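Local atomic coordinates of putative hemin ABC transport system, membrane protein (Burkholderia cenocepacia J2315, PDB entry 5B57), a protein that probably forms the membrane-spanning permease subunit of an ABC importer that carries heme across the inner membrane. Residues A[105-114]-A[237-248]; A[341-349]-A[360-368]. All coordinates share one frame; numbering follows the deposited sequence.

Contact 1 (A[105-114]-A[237-248]); sequences APRVVLALLV and LGGAQWPTLAAV. With DMU (decyl-beta-D-maltopyranoside), chain E.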
ATOM      1  N   ALA A 105     -17.291   7.344 -39.591  1.00 36.74           N
ATOM      2  CA  ALA A 105     -17.634   6.073 -38.973  1.00 44.26           C
ATOM      3  C   ALA A 105     -16.419   5.405 -38.333  1.00 41.01           C
ATOM      4  O   ALA A 105     -16.462   5.138 -37.125  1.00 40.20           O
ATOM      5  CB  ALA A 105     -18.313   5.134 -39.982  1.00 36.91           C
ATOM      6  N   PRO A 106     -15.320   5.136 -39.052  1.00 38.97           N
ATOM      7  CA  PRO A 106     -14.192   4.457 -38.387  1.00 37.74           C
ATOM      8  C   PRO A 106     -13.703   5.188 -37.156  1.00 35.32           C
ATOM      9  O   PRO A 106     -13.214   4.558 -36.216  1.00 33.77           O
ATOM     10  CB  PRO A 106     -13.103   4.408 -39.475  1.00 35.56           C
ATOM     11  CG  PRO A 106     -13.810   4.664 -40.748  1.00 36.34           C
ATOM     12  CD  PRO A 106     -14.925   5.611 -40.385  1.00 37.87           C
ATOM     13  N   ARG A 107     -13.836   6.509 -37.130  1.00 35.11           N
ATOM     14  CA  ARG A 107     -13.409   7.255 -35.966  1.00 34.81           C
ATOM     15  C   ARG A 107     -14.404   7.094 -34.831  1.00 35.00           C
ATOM     16  O   ARG A 107     -14.012   6.908 -33.674  1.00 35.80           O
ATOM     17  CB  ARG A 107     -13.224   8.718 -36.341  1.00 36.36           C
ATOM     18  CG  ARG A 107     -12.952   9.598 -35.177  1.00 32.81           C
ATOM     19  CD  ARG A 107     -12.068  10.747 -35.546  1.00 35.65           C
ATOM     20  NE  ARG A 107     -11.966  11.652 -34.416  1.00 36.23           N
ATOM     21  CZ  ARG A 107     -11.237  12.757 -34.425  1.00 37.72           C
ATOM     22  NH1 ARG A 107     -10.554  13.082 -35.513  1.00 38.05           N
ATOM     23  NH2 ARG A 107     -11.186  13.534 -33.355  1.00 38.42           N
ATOM     24  N   VAL A 108     -15.698   7.132 -35.137  1.00 35.09           N
ATOM     25  CA  VAL A 108     -16.687   6.925 -34.084  1.00 35.98           C
ATOM     26  C   VAL A 108     -16.608   5.507 -33.552  1.00 32.68           C
ATOM     27  O   VAL A 108     -16.613   5.292 -32.337  1.00 32.04           O
ATOM     28  CB  VAL A 108     -18.104   7.257 -34.580  1.00 36.79           C
ATOM     29  CG1 VAL A 108     -19.095   6.772 -33.571  1.00 34.78           C
ATOM     30  CG2 VAL A 108     -18.250   8.756 -34.774  1.00 36.11           C
ATOM     31  N   VAL A 109     -16.490   4.522 -34.448  1.00 32.72           N
ATOM     32  CA  VAL A 109     -16.353   3.132 -34.008  1.00 31.99           C
ATOM     33  C   VAL A 109     -15.073   2.937 -33.187  1.00 37.29           C
ATOM     34  O   VAL A 109     -15.078   2.233 -32.175  1.00 37.81           O
ATOM     35  CB  VAL A 109     -16.439   2.187 -35.220  1.00 32.40           C
ATOM     36  CG1 VAL A 109     -15.444   1.090 -35.136  1.00 31.45           C
ATOM     37  CG2 VAL A 109     -17.754   1.562 -35.214  1.00 33.10           C
ATOM     38  N   LEU A 110     -13.970   3.580 -33.578  1.00 35.54           N
ATOM     39  CA  LEU A 110     -12.743   3.433 -32.806  1.00 33.22           C
ATOM     40  C   LEU A 110     -12.924   3.977 -31.397  1.00 32.67           C
ATOM     41  O   LEU A 110     -12.490   3.347 -30.426  1.00 32.09           O
ATOM     42  CB  LEU A 110     -11.564   4.124 -33.510  1.00 29.11           C
ATOM     43  CG  LEU A 110     -10.172   3.920 -32.882  1.00 27.93           C
ATOM     44  CD1 LEU A 110      -9.721   2.486 -32.983  1.00 27.28           C
ATOM     45  CD2 LEU A 110      -9.139   4.793 -33.510  1.00 27.97           C
ATOM     46  N   ALA A 111     -13.594   5.126 -31.255  1.00 31.89           N
ATOM     47  CA  ALA A 111     -13.861   5.650 -29.919  1.00 31.30           C
ATOM     48  C   ALA A 111     -14.677   4.667 -29.067  1.00 31.48           C
ATOM     49  O   ALA A 111     -14.421   4.544 -27.873  1.00 31.32           O
ATOM     50  CB  ALA A 111     -14.563   7.000 -29.994  1.00 30.32           C
ATOM     51  N   LEU A 112     -15.642   3.947 -29.652  1.00 31.65           N
ATOM     52  CA  LEU A 112     -16.367   2.937 -28.879  1.00 29.51           C
ATOM     53  C   LEU A 112     -15.468   1.768 -28.490  1.00 33.97           C
ATOM     54  O   LEU A 112     -15.534   1.292 -27.353  1.00 34.28           O
ATOM     55  CB  LEU A 112     -17.578   2.413 -29.653  1.00 30.51           C
ATOM     56  CG  LEU A 112     -18.679   3.426 -29.902  1.00 31.69           C
ATOM     57  CD1 LEU A 112     -19.742   2.803 -30.748  1.00 32.62           C
ATOM     58  CD2 LEU A 112     -19.238   3.914 -28.587  1.00 31.66           C
ATOM     59  N   LEU A 113     -14.632   1.277 -29.418  1.00 32.81           N
ATOM     60  CA  LEU A 113     -13.697   0.195 -29.102  1.00 30.09           C
ATOM     61  C   LEU A 113     -12.686   0.594 -28.033  1.00 28.17           C
ATOM     62  O   LEU A 113     -12.343  -0.233 -27.177  1.00 27.53           O
ATOM     63  CB  LEU A 113     -12.950  -0.248 -30.354  1.00 30.33           C
ATOM     64  CG  LEU A 113     -13.675  -1.090 -31.391  1.00 31.36           C
ATOM     65  CD1 LEU A 113     -12.636  -1.543 -32.406  1.00 31.51           C
ATOM     66  CD2 LEU A 113     -14.373  -2.267 -30.722  1.00 31.19           C
ATOM     67  N   VAL A 114     -12.201   1.840 -28.063  1.00 26.84           N
ATOM     68  CA  VAL A 114     -11.234   2.292 -27.069  1.00 25.23           C
ATOM     69  C   VAL A 114     -11.894   2.419 -25.697  1.00 28.06           C
ATOM     70  O   VAL A 114     -11.431   1.850 -24.703  1.00 24.15           O
ATOM     71  CB  VAL A 114     -10.583   3.618 -27.514  1.00 25.51           C
ATOM     72  CG1 VAL A 114     -10.043   4.357 -26.355  1.00 24.95           C
ATOM     73  CG2 VAL A 114      -9.449   3.352 -28.465  1.00 25.19           C
ATOM     74  N   LEU A 237      -7.700   9.597 -32.312  1.00 32.56           N
ATOM     75  CA  LEU A 237      -8.470   8.662 -33.122  1.00 34.10           C
ATOM     76  C   LEU A 237      -8.391   8.976 -34.623  1.00 37.18           C
ATOM     77  O   LEU A 237      -9.089   8.325 -35.413  1.00 38.93           O
ATOM     78  CB  LEU A 237      -9.935   8.638 -32.667  1.00 32.24           C
ATOM     79  CG  LEU A 237     -10.086   8.350 -31.188  1.00 31.18           C
ATOM     80  CD1 LEU A 237     -11.510   8.560 -30.747  1.00 31.15           C
ATOM     81  CD2 LEU A 237      -9.649   6.930 -30.915  1.00 31.20           C
ATOM     82  N   GLY A 238      -7.547   9.934 -35.027  1.00 37.52           N
ATOM     83  CA  GLY A 238      -7.509  10.418 -36.393  1.00 39.87           C
ATOM     84  C   GLY A 238      -6.883   9.461 -37.394  1.00 39.95           C
ATOM     85  O   GLY A 238      -6.940   9.739 -38.593  1.00 41.31           O
ATOM     86  N   GLY A 239      -6.293   8.357 -36.938  1.00 38.62           N
ATOM     87  CA  GLY A 239      -5.802   7.309 -37.810  1.00 38.56           C
ATOM     88  C   GLY A 239      -6.807   6.206 -38.087  1.00 42.25           C
ATOM     89  O   GLY A 239      -6.441   5.201 -38.710  1.00 45.48           O
ATOM     90  N   ALA A 240      -8.061   6.376 -37.675  1.00 42.48           N
ATOM     91  CA  ALA A 240      -9.043   5.300 -37.699  1.00 43.64           C
ATOM     92  C   ALA A 240      -9.476   5.017 -39.131  1.00 43.51           C
ATOM     93  O   ALA A 240     -10.142   5.852 -39.751  1.00 44.33           O
ATOM     94  CB  ALA A 240     -10.241   5.687 -36.831  1.00 45.40           C
ATOM     95  N   GLN A 241      -9.114   3.848 -39.661  1.00 44.29           N
ATOM     96  CA  GLN A 241      -9.654   3.391 -40.938  1.00 47.25           C
ATOM     97  C   GLN A 241     -10.142   1.949 -40.823  1.00 46.76           C
ATOM     98  O   GLN A 241      -9.617   1.165 -40.024  1.00 50.05           O
ATOM     99  CB  GLN A 241      -8.622   3.518 -42.069  1.00 50.55           C
ATOM    100  CG  GLN A 241      -7.334   2.756 -41.832  1.00 54.52           C
ATOM    101  CD  GLN A 241      -6.215   3.235 -42.730  1.00 59.52           C
ATOM    102  OE1 GLN A 241      -5.581   2.444 -43.439  1.00 62.43           O
ATOM    103  NE2 GLN A 241      -5.969   4.543 -42.715  1.00 62.07           N
ATOM    104  N   TRP A 242     -11.158   1.606 -41.629  1.00 42.61           N
ATOM    105  CA  TRP A 242     -11.772   0.279 -41.574  1.00 38.78           C
ATOM    106  C   TRP A 242     -10.785  -0.879 -41.679  1.00 37.45           C
ATOM    107  O   TRP A 242     -10.913  -1.822 -40.889  1.00 37.19           O
ATOM    108  CB  TRP A 242     -12.849   0.112 -42.660  1.00 37.48           C
ATOM    109  CG  TRP A 242     -14.090   0.918 -42.426  1.00 36.00           C
ATOM    110  CD1 TRP A 242     -14.588   1.881 -43.241  1.00 36.33           C
ATOM    111  CD2 TRP A 242     -14.979   0.856 -41.284  1.00 34.75           C
ATOM    112  NE1 TRP A 242     -15.731   2.418 -42.695  1.00 37.10           N
ATOM    113  CE2 TRP A 242     -15.988   1.811 -41.493  1.00 34.97           C
ATOM    114  CE3 TRP A 242     -15.015   0.088 -40.115  1.00 33.98           C
ATOM    115  CZ2 TRP A 242     -17.025   2.024 -40.587  1.00 33.16           C
ATOM    116  CZ3 TRP A 242     -16.053   0.303 -39.210  1.00 33.51           C
ATOM    117  CH2 TRP A 242     -17.042   1.264 -39.458  1.00 33.24           C
ATOM    118  N   PRO A 243      -9.830  -0.907 -42.617  1.00 37.54           N
ATOM    119  CA  PRO A 243      -8.955  -2.089 -42.693  1.00 37.57           C
ATOM    120  C   PRO A 243      -8.261  -2.435 -41.380  1.00 38.51           C
ATOM    121  O   PRO A 243      -8.116  -3.627 -41.073  1.00 38.45           O
ATOM    122  CB  PRO A 243      -7.955  -1.717 -43.801  1.00 38.21           C
ATOM    123  CG  PRO A 243      -8.188  -0.255 -44.106  1.00 38.45           C
ATOM    124  CD  PRO A 243      -9.606   0.006 -43.750  1.00 38.44           C
ATOM    125  N   THR A 244      -7.848  -1.439 -40.577  1.00 39.71           N
ATOM    126  CA  THR A 244      -7.226  -1.782 -39.302  1.00 40.93           C
ATOM    127  C   THR A 244      -8.269  -2.164 -38.251  1.00 41.39           C
ATOM    128  O   THR A 244      -8.062  -3.133 -37.510  1.00 42.45           O
ATOM    129  CB  THR A 244      -6.313  -0.651 -38.794  1.00 43.88           C
ATOM    130  OG1 THR A 244      -7.062   0.551 -38.588  1.00 48.45           O
ATOM    131  CG2 THR A 244      -5.155  -0.399 -39.771  1.00 45.32           C
ATOM    132  N   LEU A 245      -9.400  -1.446 -38.180  1.00 41.42           N
ATOM    133  CA  LEU A 245     -10.484  -1.867 -37.285  1.00 42.98           C
ATOM    134  C   LEU A 245     -10.874  -3.335 -37.489  1.00 43.24           C
ATOM    135  O   LEU A 245     -11.184  -4.044 -36.528  1.00 43.66           O
ATOM    136  CB  LEU A 245     -11.703  -0.971 -37.476  1.00 43.24           C
ATOM    137  CG  LEU A 245     -11.527   0.411 -36.869  1.00 42.53           C
ATOM    138  CD1 LEU A 245     -12.659   1.285 -37.335  1.00 41.85           C
ATOM    139  CD2 LEU A 245     -11.564   0.277 -35.373  1.00 42.14           C
ATOM    140  N   ALA A 246     -10.875  -3.808 -38.732  1.00 44.83           N
ATOM    141  CA  ALA A 246     -11.039  -5.236 -38.994  1.00 46.60           C
ATOM    142  C   ALA A 246     -10.123  -6.092 -38.137  1.00 46.41           C
ATOM    143  O   ALA A 246     -10.464  -7.236 -37.812  1.00 49.44           O
ATOM    144  CB  ALA A 246     -10.735  -5.546 -40.459  1.00 46.40           C
ATOM    145  N   ALA A 247      -8.929  -5.595 -37.844  1.00 44.15           N
ATOM    146  CA  ALA A 247      -7.980  -6.330 -37.032  1.00 44.10           C
ATOM    147  C   ALA A 247      -8.093  -5.995 -35.550  1.00 41.41           C
ATOM    148  O   ALA A 247      -8.037  -6.892 -34.704  1.00 41.29           O
ATOM    149  CB  ALA A 247      -6.561  -6.050 -37.523  1.00 45.73           C
ATOM    150  N   VAL A 248      -8.296  -4.713 -35.224  1.00 39.00           N
ATOM    151  CA  VAL A 248      -8.322  -4.268 -33.827  1.00 36.55           C
ATOM    152  C   VAL A 248      -9.543  -4.824 -33.088  1.00 35.34           C
ATOM    153  O   VAL A 248      -9.433  -5.341 -31.969  1.00 32.30           O
ATOM    154  CB  VAL A 248      -8.279  -2.734 -33.771  1.00 36.06           C
ATOM    155  CG1 VAL A 248      -8.508  -2.233 -32.350  1.00 37.82           C
ATOM    156  CG2 VAL A 248      -6.967  -2.258 -34.308  1.00 36.09           C
TER
HETATM  157  C1  DMU E 401     -14.721  -4.740 -41.747  1.00 78.93           C
HETATM  158  C2  DMU E 401     -14.415  -3.854 -42.925  1.00 79.94           C
HETATM  159  C3  DMU E 401     -15.702  -3.180 -43.419  1.00 80.33           C
HETATM  160  C4  DMU E 401     -16.441  -2.468 -42.249  1.00 79.47           C
HETATM  161  O5  DMU E 401     -16.628  -3.394 -41.149  1.00 78.30           O
HETATM  162  C6  DMU E 401     -15.367  -3.906 -40.659  1.00 78.43           C
HETATM  163  O7  DMU E 401     -15.379  -2.235 -44.441  1.00 81.22           O
HETATM  164  O16 DMU E 401     -15.579  -4.725 -39.510  1.00 78.79           O
HETATM  165  C18 DMU E 401     -15.182  -4.056 -38.312  1.00 78.72           C
HETATM  166  C19 DMU E 401     -16.377  -3.961 -37.382  1.00 79.21           C
HETATM  167  C22 DMU E 401     -16.067  -3.081 -36.186  1.00 79.32           C
HETATM  168  C25 DMU E 401     -17.067  -3.326 -35.057  1.00 78.67           C
HETATM  169  C28 DMU E 401     -16.349  -3.520 -33.719  1.00 77.57           C
HETATM  170  C31 DMU E 401     -16.874  -4.755 -32.972  1.00 76.49           C
HETATM  171  C34 DMU E 401     -17.165  -4.425 -31.501  1.00 77.25           C
HETATM  172  C37 DMU E 401     -16.969  -5.656 -30.597  1.00 76.88           C
HETATM  173  C40 DMU E 401     -16.780  -5.246 -29.124  1.00 77.45           C
HETATM  174  C43 DMU E 401     -18.103  -5.233 -28.381  1.00 78.58           C
HETATM  175  O49 DMU E 401     -13.511  -5.338 -41.254  1.00 79.62           O
HETATM  176  O55 DMU E 401     -13.817  -4.618 -43.982  1.00 80.51           O
HETATM  177  C57 DMU E 401     -17.808  -1.918 -42.687  1.00 79.50           C
HETATM  178  O61 DMU E 401     -17.619  -0.750 -43.504  1.00 79.73           O
HETATM  179  C5  DMU E 401     -15.085  -2.867 -46.783  1.00 80.52           C
HETATM  180  C7  DMU E 401     -14.066  -1.806 -47.190  1.00 81.01           C
HETATM  181  C8  DMU E 401     -14.736  -0.450 -47.413  1.00 82.40           C
HETATM  182  C9  DMU E 401     -15.615  -0.082 -46.235  1.00 82.07           C
HETATM  183  O1  DMU E 401     -16.621  -1.085 -46.058  1.00 81.23           O
HETATM  184  C10 DMU E 401     -16.055  -2.354 -45.690  1.00 81.07           C
HETATM  185  O2  DMU E 401     -13.729   0.566 -47.593  1.00 82.78           O
HETATM  186  O3  DMU E 401     -14.387  -4.037 -46.309  1.00 79.92           O
HETATM  187  O4  DMU E 401     -13.419  -2.219 -48.404  1.00 80.75           O
HETATM  188  C11 DMU E 401     -16.277   1.262 -46.466  1.00 81.47           C
HETATM  189  O6  DMU E 401     -15.972   1.722 -47.801  1.00 80.88           O
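Pro-106 lies against one face of the Trp-242 indole: its CG stands 3.6 Å from the centroid of the five-membered ring and 15° off the normal, a CH-pi contact in which the two side chains cross at about a right angle. Decyl-maltoside covers the opposite face, with O61 of the detergent over the ring centre. A hydrogen bond from Trp-242 NE1 to the carbonyl of Leu-101, one turn before Ala-105, further fixes the rotation of the indole.

Leu-245 is a knob among Pro-106, Val-109, Leu-110 and Leu-113. Its two methyls divide the hole, CD1 meeting Val-109 CG1 at 3.6 Å and CD2 meeting Leu-113 CD1 at 3.6 Å. Ahead of the helix, the type I turn 237-240 brings Ala-240 CB up to the backbone of 106-107. Leu-237, its CG anti to the carbonyl carbon (chi1 -54°), spreads its branches over the other helix: CD2 faces Leu-110 CD2 and CD1 reaches Ala-111 CB at 3.5 Å. The Arg-107 chain runs across Leu-237, while its guanidinium continues to two aspartates, Asp-346 and Asp-357.

No hydrogen bond joins the two segments. With axes 10.2 Å apart at 22°, this is a near-parallel pair of predicted transmembrane helices in a FecCD-family permease, with one knob-into-hole contact, made by Leu-245, and a proline-tryptophan contact near the helix start at 242.

Contact 2 (A[341-349]-A[360-368]); sequences LTLAADLAA and LGVLTALLG
Apolar contacts carry the meeting of Ala-345 with Leu-360 and Leu-363. The CB of Ala-345 lies 3.8 Å from Leu-360 CD1. That methyl also rests on the backbone, 3.7 Å from Asp-346 N, because Leu-360 has CG anti to its own N (chi1 -169°), which brings the branch end nearer to 341-349. Leu-363 sits farther round the same surface: its CG is 3.7 Å from Ala-345 O, and its two methyls part, CD1 to Ala-348 CB at 4.0 Å and CD2 to Ala-349 CB. A looser methyl contact, Leu-341 CD2 to Leu-367 CD2 at 4.3 Å, extends the interface.

Small residues on one helix thus receive leucines from the next, and the axes come within 9.0 Å at 123°, a steeply crossed pair formed by the last two predicted membrane helices of the FecCD-type permease.

Polar groups find partners elsewhere. Asp-346 lies crosswise to Leu-360, presenting CB and OD1 to its CD1, while its carboxylate is paired with Arg-107. Thr-342 OG1 is hydrogen-bonded to the carbonyl of Gly-338. Beyond the contact, Val-362, Ala-365 and Leu-366 pack on Leu-216, Ala-208 and Ala-212 of the second subunit.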
ATOM      1  N   LEU A 341     -17.859   7.702 -22.246  1.00 22.80           N
ATOM      2  CA  LEU A 341     -16.970   8.805 -21.884  1.00 24.85           C
ATOM      3  C   LEU A 341     -15.948   9.116 -22.990  1.00 24.73           C
ATOM      4  O   LEU A 341     -15.683  10.285 -23.286  1.00 22.96           O
ATOM      5  CB  LEU A 341     -16.270   8.491 -20.551  1.00 24.64           C
ATOM      6  CG  LEU A 341     -17.160   8.489 -19.299  1.00 24.88           C
ATOM      7  CD1 LEU A 341     -16.499   7.688 -18.199  1.00 22.81           C
ATOM      8  CD2 LEU A 341     -17.455   9.900 -18.815  1.00 25.38           C
ATOM      9  N   THR A 342     -15.342   8.091 -23.600  1.00 23.57           N
ATOM     10  CA  THR A 342     -14.338   8.320 -24.643  1.00 24.58           C
ATOM     11  C   THR A 342     -14.923   9.089 -25.814  1.00 27.31           C
ATOM     12  O   THR A 342     -14.322  10.037 -26.330  1.00 29.09           O
ATOM     13  CB  THR A 342     -13.802   6.986 -25.144  1.00 21.44           C
ATOM     14  OG1 THR A 342     -13.311   6.234 -24.037  1.00 20.47           O
ATOM     15  CG2 THR A 342     -12.709   7.200 -26.158  1.00 21.54           C
ATOM     16  N   LEU A 343     -16.084   8.641 -26.273  1.00 27.34           N
ATOM     17  CA  LEU A 343     -16.788   9.311 -27.352  1.00 28.60           C
ATOM     18  C   LEU A 343     -17.130  10.757 -26.982  1.00 28.86           C
ATOM     19  O   LEU A 343     -16.916  11.681 -27.772  1.00 26.55           O
ATOM     20  CB  LEU A 343     -18.026   8.480 -27.653  1.00 29.47           C
ATOM     21  CG  LEU A 343     -19.039   8.800 -28.716  1.00 31.78           C
ATOM     22  CD1 LEU A 343     -18.400   8.711 -30.082  1.00 32.07           C
ATOM     23  CD2 LEU A 343     -20.082   7.733 -28.513  1.00 31.91           C
ATOM     24  N   ALA A 344     -17.652  10.973 -25.772  1.00 29.54           N
ATOM     25  CA  ALA A 344     -17.864  12.334 -25.291  1.00 30.62           C
ATOM     26  C   ALA A 344     -16.574  13.149 -25.354  1.00 30.72           C
ATOM     27  O   ALA A 344     -16.605  14.350 -25.684  1.00 26.71           O
ATOM     28  CB  ALA A 344     -18.417  12.303 -23.866  1.00 25.86           C
ATOM     29  N   ALA A 345     -15.434  12.503 -25.064  1.00 29.64           N
ATOM     30  CA  ALA A 345     -14.135  13.170 -25.115  1.00 29.86           C
ATOM     31  C   ALA A 345     -13.685  13.471 -26.541  1.00 32.69           C
ATOM     32  O   ALA A 345     -13.037  14.506 -26.765  1.00 33.65           O
ATOM     33  CB  ALA A 345     -13.075  12.339 -24.414  1.00 27.40           C
ATOM     34  N   ASP A 346     -13.980  12.577 -27.514  1.00 33.89           N
ATOM     35  CA  ASP A 346     -13.522  12.817 -28.885  1.00 36.23           C
ATOM     36  C   ASP A 346     -14.453  13.756 -29.618  1.00 39.12           C
ATOM     37  O   ASP A 346     -14.000  14.588 -30.415  1.00 40.70           O
ATOM     38  CB  ASP A 346     -13.380  11.518 -29.674  1.00 37.32           C
ATOM     39  CG  ASP A 346     -12.621  11.713 -31.004  1.00 40.22           C
ATOM     40  OD1 ASP A 346     -11.415  12.047 -30.959  1.00 40.14           O
ATOM     41  OD2 ASP A 346     -13.222  11.515 -32.089  1.00 43.70           O
ATOM     42  N   LEU A 347     -15.753  13.636 -29.355  1.00 39.82           N
ATOM     43  CA  LEU A 347     -16.674  14.682 -29.752  1.00 39.54           C
ATOM     44  C   LEU A 347     -16.251  16.031 -29.187  1.00 39.85           C
ATOM     45  O   LEU A 347     -16.427  17.057 -29.849  1.00 40.93           O
ATOM     46  CB  LEU A 347     -18.066  14.313 -29.296  1.00 38.17           C
ATOM     47  CG  LEU A 347     -19.105  14.576 -30.352  1.00 39.84           C
ATOM     48  CD1 LEU A 347     -20.020  13.399 -30.289  1.00 40.57           C
ATOM     49  CD2 LEU A 347     -19.817  15.861 -29.996  1.00 40.88           C
ATOM     50  N   ALA A 348     -15.696  16.059 -27.973  1.00 39.46           N
ATOM     51  CA  ALA A 348     -15.214  17.327 -27.437  1.00 41.56           C
ATOM     52  C   ALA A 348     -13.995  17.858 -28.201  1.00 43.44           C
ATOM     53  O   ALA A 348     -13.906  19.063 -28.460  1.00 45.42           O
ATOM     54  CB  ALA A 348     -14.908  17.193 -25.953  1.00 40.32           C
ATOM     55  N   ALA A 349     -13.041  16.998 -28.567  1.00 43.97           N
ATOM     56  CA  ALA A 349     -11.830  17.504 -29.227  1.00 48.79           C
ATOM     57  C   ALA A 349     -12.158  18.069 -30.610  1.00 51.52           C
ATOM     58  O   ALA A 349     -11.743  19.177 -30.967  1.00 55.40           O
ATOM     59  CB  ALA A 349     -10.791  16.389 -29.348  1.00 46.73           C
ATOM     60  N   LEU A 360      -6.561  13.472 -28.103  1.00 23.85           N
ATOM     61  CA  LEU A 360      -7.546  12.877 -27.212  1.00 23.59           C
ATOM     62  C   LEU A 360      -6.996  12.709 -25.798  1.00 25.13           C
ATOM     63  O   LEU A 360      -7.724  12.904 -24.813  1.00 21.88           O
ATOM     64  CB  LEU A 360      -7.990  11.526 -27.766  1.00 22.92           C
ATOM     65  CG  LEU A 360      -9.210  10.937 -27.065  1.00 23.09           C
ATOM     66  CD1 LEU A 360     -10.377  11.924 -27.080  1.00 23.30           C
ATOM     67  CD2 LEU A 360      -9.552   9.626 -27.724  1.00 22.32           C
ATOM     68  N   GLY A 361      -5.718  12.330 -25.669  1.00 24.71           N
ATOM     69  CA  GLY A 361      -5.150  12.204 -24.344  1.00 20.86           C
ATOM     70  C   GLY A 361      -5.321  13.465 -23.526  1.00 22.72           C
ATOM     71  O   GLY A 361      -5.494  13.400 -22.308  1.00 20.65           O
ATOM     72  N   VAL A 362      -5.295  14.628 -24.185  1.00 24.03           N
ATOM     73  CA  VAL A 362      -5.453  15.886 -23.465  1.00 24.75           C
ATOM     74  C   VAL A 362      -6.846  15.970 -22.873  1.00 25.96           C
ATOM     75  O   VAL A 362      -7.012  16.361 -21.711  1.00 27.33           O
ATOM     76  CB  VAL A 362      -5.139  17.092 -24.377  1.00 23.75           C
ATOM     77  CG1 VAL A 362      -6.039  18.246 -24.037  1.00 24.49           C
ATOM     78  CG2 VAL A 362      -3.681  17.534 -24.212  1.00 23.83           C
ATOM     79  N   LEU A 363      -7.862  15.552 -23.638  1.00 26.32           N
ATOM     80  CA  LEU A 363      -9.240  15.608 -23.153  1.00 26.17           C
ATOM     81  C   LEU A 363      -9.509  14.546 -22.084  1.00 27.27           C
ATOM     82  O   LEU A 363     -10.178  14.823 -21.082  1.00 28.08           O
ATOM     83  CB  LEU A 363     -10.209  15.467 -24.325  1.00 26.01           C
ATOM     84  CG  LEU A 363     -10.796  16.754 -24.918  1.00 26.62           C
ATOM     85  CD1 LEU A 363     -11.561  17.464 -23.858  1.00 26.88           C
ATOM     86  CD2 LEU A 363      -9.747  17.688 -25.476  1.00 25.73           C
ATOM     87  N   THR A 364      -8.984  13.331 -22.244  1.00 26.11           N
ATOM     88  CA  THR A 364      -9.229  12.361 -21.183  1.00 23.91           C
ATOM     89  C   THR A 364      -8.515  12.736 -19.887  1.00 24.75           C
ATOM     90  O   THR A 364      -8.986  12.365 -18.810  1.00 24.96           O
ATOM     91  CB  THR A 364      -8.844  10.958 -21.629  1.00 22.35           C
ATOM     92  OG1 THR A 364      -7.449  10.898 -21.941  1.00 25.20           O
ATOM     93  CG2 THR A 364      -9.606  10.638 -22.831  1.00 20.36           C
ATOM     94  N   ALA A 365      -7.391  13.463 -19.957  1.00 24.12           N
ATOM     95  CA  ALA A 365      -6.782  13.972 -18.732  1.00 20.06           C
ATOM     96  C   ALA A 365      -7.661  15.025 -18.089  1.00 20.71           C
ATOM     97  O   ALA A 365      -7.624  15.203 -16.866  1.00 22.20           O
ATOM     98  CB  ALA A 365      -5.402  14.559 -19.000  1.00 26.37           C
ATOM     99  N   LEU A 366      -8.449  15.728 -18.877  1.00 21.51           N
ATOM    100  CA  LEU A 366      -9.340  16.699 -18.277  1.00 33.56           C
ATOM    101  C   LEU A 366     -10.588  16.056 -17.682  1.00 33.59           C
ATOM    102  O   LEU A 366     -11.397  16.767 -17.076  1.00 35.05           O
ATOM    103  CB  LEU A 366      -9.708  17.764 -19.301  1.00 34.31           C
ATOM    104  CG  LEU A 366      -8.478  18.531 -19.769  1.00 23.57           C
ATOM    105  CD1 LEU A 366      -8.874  19.370 -20.961  1.00 24.65           C
ATOM    106  CD2 LEU A 366      -7.909  19.359 -18.625  1.00 23.71           C
ATOM    107  N   LEU A 367     -10.765  14.738 -17.845  1.00 32.22           N
ATOM    108  CA  LEU A 367     -11.676  13.957 -17.008  1.00 30.17           C
ATOM    109  C   LEU A 367     -10.973  13.458 -15.751  1.00 31.11           C
ATOM    110  O   LEU A 367     -11.508  13.584 -14.646  1.00 32.69           O
ATOM    111  CB  LEU A 367     -12.229  12.753 -17.767  1.00 27.91           C
ATOM    112  CG  LEU A 367     -13.363  12.984 -18.748  1.00 29.01           C
ATOM    113  CD1 LEU A 367     -13.419  11.862 -19.753  1.00 29.33           C
ATOM    114  CD2 LEU A 367     -14.645  13.040 -17.973  1.00 30.13           C
ATOM    115  N   GLY A 368      -9.792  12.856 -15.919  1.00 28.83           N
ATOM    116  CA  GLY A 368      -9.036  12.393 -14.778  1.00 26.90           C
ATOM    117  C   GLY A 368      -8.901  13.450 -13.699  1.00 27.28           C
ATOM    118  O   GLY A 368      -9.115  13.175 -12.517  1.00 27.73           O
TER

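How the contacts relate
From the N terminus, 105-114 on helix 94-128 comes first, and contact 1 closes a mostly helical loop of 122 residues when 237-248 returns to it. Contact 2 opens only afterwards and closes a short connection of 10 residues between helices 327-352 and 360-378; the two loops are therefore in series, neither nested nor crossed. In space their centres lie 16 Å apart and they touch directly. Arg-107 NE and Asp-346 OD2 form a 2.6 Å salt bridge, and Leu-237 packs on both Asp-346 and Leu-360. Helix 94-128 and the turn before helix 242-260 are thereby joined to the C-terminal helix pair.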